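Local coordinates for protein pyridoxine 4-oxidase (Mesorhizobium loti, PDB 4HA6) that oxidises pyridoxine at its 4-position alcohol as an FAD-dependent member of the GMC oxidoreductase family, and is here bound to pyridoxamine, at residues R110-W114 / D115-P119; V193-A196 / D197-T201. All coordinates share one frame; numbering follows the deposited sequence. Where two conformers were deposited one is given.

Contact 1: residues R110-W114 / D115-P119; sequences RRWGW and DELLP
The N-terminal start of helix 114-124 grows out of a 3-10 turn, with Gly113 as the N-cap, and its carbonyl opens the helical ladder: Leu117 N donates to Gly113 O at 2.8 Å. In the next rung Leu118 N donates to Trp114 O at 2.8 Å. The same i to i+4 spacing pairs their side chains. With CG anti to the backbone N (chi1 -179°), the Trp114 indole is turned so that Leu118 CD1 comes to it obliquely, 3.7 Å from CE2, and both methyls of Leu118 lie 3.6 Å from NE1. On the inner side Leu117 sets CD1 3.6 Å from Trp112 O, while its CD2 is 4.4 Å from Trp112 CE3. Trp112 is buried against helix 490-506, and its NE1 is hydrogen-bonded to Ala463 O. Along the backbone, a water donates to Arg110 O and accepts from Glu116 N, so this first-turn amide is joined to the preceding turn through solvent. The chi1 of Glu116 (-59°) brings its CG to 3.2 Å from Arg110 O, and a bend at chi2 turns the carboxylate toward Arg110. In one of the two Arg110 conformers NH1 forms a salt bridge with Glu116 OE2 at 2.6 Å, at the guanidinium edge with the two planes 36° apart; as a permanent link it is therefore doubtful.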
ATOM      1  N   ARG A 110      16.343  15.699  -3.987  1.00 10.75           N
ATOM      2  CA  ARG A 110      15.418  16.058  -5.068  0.61 11.62           C
ATOM      3  C   ARG A 110      14.873  14.859  -5.836  1.00 13.05           C
ATOM      4  O   ARG A 110      13.846  14.950  -6.520  1.00  8.04           O
ATOM      5  CB  ARG A 110      16.144  16.939  -6.093  0.61 15.30           C
ATOM      6  CG  ARG A 110      16.397  18.380  -5.697  0.61 19.45           C
ATOM      7  CD  ARG A 110      17.069  19.135  -6.861  0.61 25.29           C
ATOM      8  NE  ARG A 110      18.417  18.644  -7.172  0.61 26.59           N
ATOM      9  CZ  ARG A 110      18.720  17.852  -8.199  0.61 18.48           C
ATOM     10  NH1 ARG A 110      17.773  17.442  -9.035  0.61 18.43           N
ATOM     11  NH2 ARG A 110      19.972  17.467  -8.393  0.61 13.00           N
ATOM     12  N   ARG A 111      15.595  13.742  -5.772  1.00  7.53           N
ATOM     13  CA  ARG A 111      15.233  12.548  -6.538  1.00  9.94           C
ATOM     14  C   ARG A 111      13.870  11.997  -6.160  1.00 10.92           C
ATOM     15  O   ARG A 111      13.256  11.250  -6.930  1.00 11.19           O
ATOM     16  CB  ARG A 111      16.289  11.461  -6.360  1.00  9.96           C
ATOM     17  CG  ARG A 111      16.590  11.139  -4.914  1.00 23.51           C
ATOM     18  CD  ARG A 111      17.856  10.305  -4.825  1.00 28.90           C
ATOM     19  NE  ARG A 111      17.635   9.119  -5.623  1.00 32.28           N
ATOM     20  CZ  ARG A 111      18.125   7.924  -5.351  1.00 28.89           C
ATOM     21  NH1 ARG A 111      18.904   7.735  -4.294  1.00 36.23           N
ATOM     22  NH2 ARG A 111      17.810   6.919  -6.146  1.00 29.13           N
ATOM     23  N   TRP A 112      13.398  12.392  -4.979  1.00  7.16           N
ATOM     24  CA  TRP A 112      12.161  11.882  -4.430  1.00  7.01           C
ATOM     25  C   TRP A 112      11.014  12.846  -4.677  1.00  9.14           C
ATOM     26  O   TRP A 112       9.927  12.676  -4.124  1.00  9.97           O
ATOM     27  CB  TRP A 112      12.343  11.613  -2.929  1.00  8.70           C
ATOM     28  CG  TRP A 112      13.319  10.474  -2.672  1.00  8.65           C
ATOM     29  CD1 TRP A 112      14.536  10.541  -2.033  1.00  6.46           C
ATOM     30  CD2 TRP A 112      13.164   9.113  -3.086  1.00  3.76           C
ATOM     31  NE1 TRP A 112      15.129   9.290  -2.009  1.00  5.54           N
ATOM     32  CE2 TRP A 112      14.304   8.401  -2.653  1.00  6.78           C
ATOM     33  CE3 TRP A 112      12.163   8.420  -3.769  1.00 10.09           C
ATOM     34  CZ2 TRP A 112      14.467   7.047  -2.889  1.00 10.07           C
ATOM     35  CZ3 TRP A 112      12.331   7.079  -4.005  1.00 14.56           C
ATOM     36  CH2 TRP A 112      13.471   6.403  -3.566  1.00  4.15           C
ATOM     37  N   GLY A 113      11.259  13.870  -5.495  1.00  8.48           N
ATOM     38  CA  GLY A 113      10.227  14.834  -5.843  1.00  8.03           C
ATOM     39  C   GLY A 113       9.488  14.424  -7.100  1.00  8.59           C
ATOM     40  O   GLY A 113      10.014  13.640  -7.900  1.00  7.58           O
ATOM     41  N   TRP A 114       8.270  14.938  -7.267  1.00  4.66           N
ATOM     42  CA  TRP A 114       7.424  14.597  -8.409  1.00  9.71           C
ATOM     43  C   TRP A 114       8.152  14.737  -9.762  1.00  8.56           C
ATOM     44  O   TRP A 114       8.055  13.855 -10.625  1.00  7.57           O
ATOM     45  CB  TRP A 114       6.179  15.486  -8.403  1.00  9.68           C
ATOM     46  CG  TRP A 114       5.222  15.212  -9.524  1.00 13.12           C
ATOM     47  CD1 TRP A 114       5.139  15.877 -10.721  1.00 14.06           C
ATOM     48  CD2 TRP A 114       4.194  14.214  -9.546  1.00  6.64           C
ATOM     49  NE1 TRP A 114       4.130  15.339 -11.490  1.00 14.27           N
ATOM     50  CE2 TRP A 114       3.535  14.317 -10.795  1.00 14.22           C
ATOM     51  CE3 TRP A 114       3.773  13.236  -8.636  1.00  9.98           C
ATOM     52  CZ2 TRP A 114       2.463  13.486 -11.152  1.00 10.82           C
ATOM     53  CZ3 TRP A 114       2.720  12.405  -8.991  1.00  8.37           C
ATOM     54  CH2 TRP A 114       2.069  12.540 -10.238  1.00  8.63           C
ATOM     55  N   ASP A 115       8.873  15.845  -9.941  1.00 10.99           N
ATOM     56  CA  ASP A 115       9.557  16.120 -11.207  1.00 15.80           C
ATOM     57  C   ASP A 115      10.560  15.029 -11.559  1.00 16.51           C
ATOM     58  O   ASP A 115      10.633  14.601 -12.708  1.00 10.48           O
ATOM     59  CB  ASP A 115      10.287  17.465 -11.155  1.00 14.26           C
ATOM     60  CG  ASP A 115       9.340  18.647 -11.212  1.00 23.99           C
ATOM     61  OD1 ASP A 115       8.202  18.491 -11.710  1.00 20.78           O
ATOM     62  OD2 ASP A 115       9.746  19.737 -10.757  1.00 34.44           O
ATOM     63  N   GLU A 116      11.333  14.579 -10.571  1.00 11.96           N
ATOM     64  CA  GLU A 116      12.338  13.541 -10.818  1.00 12.98           C
ATOM     65  C   GLU A 116      11.687  12.166 -10.860  1.00 12.74           C
ATOM     66  O   GLU A 116      12.164  11.267 -11.549  1.00 13.98           O
ATOM     67  CB  GLU A 116      13.446  13.584  -9.766  1.00 12.05           C
ATOM     68  CG  GLU A 116      14.190  14.926  -9.690  1.00 21.07           C
ATOM     69  CD  GLU A 116      15.369  15.036 -10.648  1.00 32.66           C
ATOM     70  OE1 GLU A 116      15.360  14.363 -11.704  1.00 44.04           O
ATOM     71  OE2 GLU A 116      16.307  15.807 -10.335  1.00 33.63           O
ATOM     72  N   LEU A 117      10.592  12.001 -10.126  1.00 10.63           N
ATOM     73  CA  LEU A 117       9.868  10.724 -10.141  1.00 11.43           C
ATOM     74  C   LEU A 117       9.123  10.529 -11.459  1.00  7.21           C
ATOM     75  O   LEU A 117       8.880   9.401 -11.879  1.00  9.73           O
ATOM     76  CB  LEU A 117       8.891  10.643  -8.966  1.00  7.80           C
ATOM     77  CG  LEU A 117       9.588  10.343  -7.636  1.00 13.11           C
ATOM     78  CD1 LEU A 117       8.598  10.321  -6.497  1.00  9.30           C
ATOM     79  CD2 LEU A 117      10.341   9.028  -7.704  1.00 10.40           C
ATOM     80  N   LEU A 118       8.778  11.633 -12.118  1.00 11.64           N
ATOM     81  CA  LEU A 118       8.004  11.580 -13.367  1.00 12.23           C
ATOM     82  C   LEU A 118       8.578  10.582 -14.403  1.00 14.39           C
ATOM     83  O   LEU A 118       7.854   9.687 -14.858  1.00  9.65           O
ATOM     84  CB  LEU A 118       7.810  12.993 -13.937  1.00 18.09           C
ATOM     85  CG  LEU A 118       6.438  13.444 -14.438  1.00 21.27           C
ATOM     86  CD1 LEU A 118       5.288  12.783 -13.707  1.00 19.78           C
ATOM     87  CD2 LEU A 118       6.343  14.954 -14.288  1.00 22.87           C
ATOM     88  N   PRO A 119       9.884  10.686 -14.734  1.00  9.22           N
ATOM     89  CA  PRO A 119      10.433   9.679 -15.659  1.00 10.25           C
ATOM     90  C   PRO A 119      10.438   8.268 -15.068  1.00 11.55           C
ATOM     91  O   PRO A 119      10.489   7.299 -15.822  1.00  9.70           O
ATOM     92  CB  PRO A 119      11.887  10.129 -15.857  1.00 16.29           C
ATOM     93  CG  PRO A 119      11.938  11.544 -15.420  1.00 15.13           C
ATOM     94  CD  PRO A 119      10.899  11.689 -14.352  1.00 16.60           C
TER
HETATM   95  O   HOH W   1      12.091  16.389  -8.038  1.00 17.37           O

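Contact 2: residues V193-A196 / D197-T201; sequences VTAA and DAWLT
Thr194 and Asp197 exchange two hydrogen bonds: Asp197 N donates to Thr194 OG1 at 2.9 Å, and Thr194 N returns one to Asp197 OD2 at 3.1 Å. The first is nearly straight (165°), made possible by a Thr194 chi1 of 72° that sets OG1 between its own backbone N and carbonyl carbon. In the second, the amide meets OD2 on its anti side, 34° out of the carboxylate plane. Reciprocal bonding of this kind is a capping box, here at the start of helix 195-199. The Asp197 carboxylate has further partners, Trp43 NE1 at OD2 and the hydroxyl of the modified cysteine at position 86 at OD1, which should help hold its rotation. Behind the cap, Ala198 N donates to Thr194 O and Trp199 N to Ala195 O, the latter at 2.8 Å; a weak bond from Leu200 N to Ala196 O follows, and Leu200 then centres an inverse gamma turn. Ala195 O lies at the edge of the Trp199 indole, 3.2 Å from CE3, and Ala195 CB is 4.1 Å from the same carbon. Val193 CG1 rests 4.0 Å from Asp197 CB, while Trp199 also packs on Leu15 and Ala18 of helix 11-20.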
ATOM      1  N   VAL A 193      -3.081  -7.808 -13.308  1.00 11.05           N
ATOM      2  CA  VAL A 193      -1.651  -7.902 -13.612  1.00 10.33           C
ATOM      3  C   VAL A 193      -0.848  -7.508 -12.370  1.00 13.51           C
ATOM      4  O   VAL A 193      -0.990  -6.393 -11.864  1.00 16.30           O
ATOM      5  CB  VAL A 193      -1.258  -6.989 -14.795  1.00 16.36           C
ATOM      6  CG1 VAL A 193       0.234  -7.096 -15.053  1.00  7.68           C
ATOM      7  CG2 VAL A 193      -2.055  -7.366 -16.044  1.00 12.40           C
ATOM      8  N   THR A 194      -0.007  -8.413 -11.878  1.00 15.92           N
ATOM      9  CA  THR A 194       0.737  -8.142 -10.654  1.00 14.59           C
ATOM     10  C   THR A 194       2.161  -7.712 -10.942  1.00 19.51           C
ATOM     11  O   THR A 194       2.613  -7.720 -12.092  1.00 15.18           O
ATOM     12  CB  THR A 194       0.803  -9.382  -9.759  1.00 20.24           C
ATOM     13  OG1 THR A 194       1.683 -10.348 -10.350  1.00 23.56           O
ATOM     14  CG2 THR A 194      -0.569  -9.985  -9.608  1.00 21.18           C
ATOM     15  N   ALA A 195       2.878  -7.349  -9.885  1.00 10.84           N
ATOM     16  CA  ALA A 195       4.300  -7.057 -10.016  1.00 15.35           C
ATOM     17  C   ALA A 195       5.017  -8.273 -10.590  1.00 13.15           C
ATOM     18  O   ALA A 195       5.864  -8.141 -11.478  1.00 11.49           O
ATOM     19  CB  ALA A 195       4.892  -6.677  -8.665  1.00 12.75           C
ATOM     20  N   ALA A 196       4.658  -9.458 -10.090  1.00 16.86           N
ATOM     21  CA  ALA A 196       5.299 -10.704 -10.516  1.00 13.88           C
ATOM     22  C   ALA A 196       5.002 -11.008 -11.988  1.00 12.39           C
ATOM     23  O   ALA A 196       5.880 -11.480 -12.732  1.00 11.08           O
ATOM     24  CB  ALA A 196       4.865 -11.860  -9.617  1.00 12.85           C
ATOM     25  N   ASP A 197       3.764 -10.743 -12.401  1.00 11.00           N
ATOM     26  CA  ASP A 197       3.373 -10.887 -13.804  1.00 11.81           C
ATOM     27  C   ASP A 197       4.174  -9.913 -14.686  1.00 17.34           C
ATOM     28  O   ASP A 197       4.698 -10.268 -15.744  1.00 14.39           O
ATOM     29  CB  ASP A 197       1.871 -10.584 -13.964  1.00 11.70           C
ATOM     30  CG  ASP A 197       0.981 -11.631 -13.314  1.00 22.77           C
ATOM     31  OD1 ASP A 197       1.418 -12.798 -13.183  1.00 23.57           O
ATOM     32  OD2 ASP A 197      -0.169 -11.288 -12.948  1.00 24.57           O
ATOM     33  N   ALA A 198       4.258  -8.668 -14.244  1.00  8.08           N
ATOM     34  CA  ALA A 198       4.867  -7.623 -15.064  1.00 12.52           C
ATOM     35  C   ALA A 198       6.388  -7.763 -15.154  1.00 11.25           C
ATOM     36  O   ALA A 198       6.971  -7.548 -16.209  1.00 12.39           O
ATOM     37  CB  ALA A 198       4.481  -6.243 -14.516  1.00  6.81           C
ATOM     38  N   TRP A 199       7.039  -8.110 -14.049  1.00 12.44           N
ATOM     39  CA  TRP A 199       8.496  -8.089 -14.046  1.00  7.76           C
ATOM     40  C   TRP A 199       9.141  -9.460 -14.093  1.00  9.32           C
ATOM     41  O   TRP A 199      10.163  -9.637 -14.764  1.00 13.46           O
ATOM     42  CB  TRP A 199       9.036  -7.277 -12.869  1.00  7.44           C
ATOM     43  CG  TRP A 199       8.978  -5.802 -13.113  1.00  7.26           C
ATOM     44  CD1 TRP A 199       9.899  -5.028 -13.781  1.00  7.39           C
ATOM     45  CD2 TRP A 199       7.942  -4.916 -12.684  1.00  6.40           C
ATOM     46  NE1 TRP A 199       9.481  -3.709 -13.789  1.00  6.28           N
ATOM     47  CE2 TRP A 199       8.280  -3.619 -13.129  1.00  6.51           C
ATOM     48  CE3 TRP A 199       6.748  -5.096 -11.980  1.00  7.83           C
ATOM     49  CZ2 TRP A 199       7.460  -2.511 -12.893  1.00 12.70           C
ATOM     50  CZ3 TRP A 199       5.946  -3.991 -11.728  1.00 10.90           C
ATOM     51  CH2 TRP A 199       6.307  -2.718 -12.179  1.00  9.78           C
ATOM     52  N   LEU A 200       8.557 -10.421 -13.378  1.00  4.31           N
ATOM     53  CA  LEU A 200       9.081 -11.787 -13.388  1.00 10.94           C
ATOM     54  C   LEU A 200       8.464 -12.601 -14.535  1.00  8.05           C
ATOM     55  O   LEU A 200       7.762 -13.583 -14.308  1.00 12.46           O
ATOM     56  CB  LEU A 200       8.869 -12.459 -12.026  1.00  9.38           C
ATOM     57  CG  LEU A 200       9.691 -11.784 -10.925  1.00  7.76           C
ATOM     58  CD1 LEU A 200       9.378 -12.332  -9.533  1.00  9.24           C
ATOM     59  CD2 LEU A 200      11.167 -11.941 -11.237  1.00 11.60           C
ATOM     60  N   THR A 201       8.722 -12.164 -15.767  1.00 14.65           N
ATOM     61  CA  THR A 201       8.245 -12.853 -16.968  1.00 15.88           C
ATOM     62  C   THR A 201       9.030 -14.155 -17.163  1.00 15.62           C
ATOM     63  O   THR A 201      10.018 -14.402 -16.455  1.00  9.98           O
ATOM     64  CB  THR A 201       8.443 -11.973 -18.217  1.00 18.56           C
ATOM     65  OG1 THR A 201       9.842 -11.859 -18.511  1.00 21.84           O
ATOM     66  CG2 THR A 201       7.882 -10.578 -17.984  1.00 12.55           C
TER

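In the fold
Both contacts illustrate how a helix start is secured by nearby residues, but they solve the problem differently. In contact 1 the cap is a glycine; near the surface a water, and in one Arg110 conformer a charged pair, add to it, with tryptophan and leucine packing on the inner side. Contact 2 has no exposed residue among those that touch and relies on a side-chain-to-backbone capping box. The two do not meet, their centres lying 24 Å apart. Contact 1 leans on helices 97-107 and 490-506, with the side chain of Trp112 about 12 Å from the bound FAD; contact 2 packs on helix 11-20, with the Ala195 side chain about 7 Å from the cofactor.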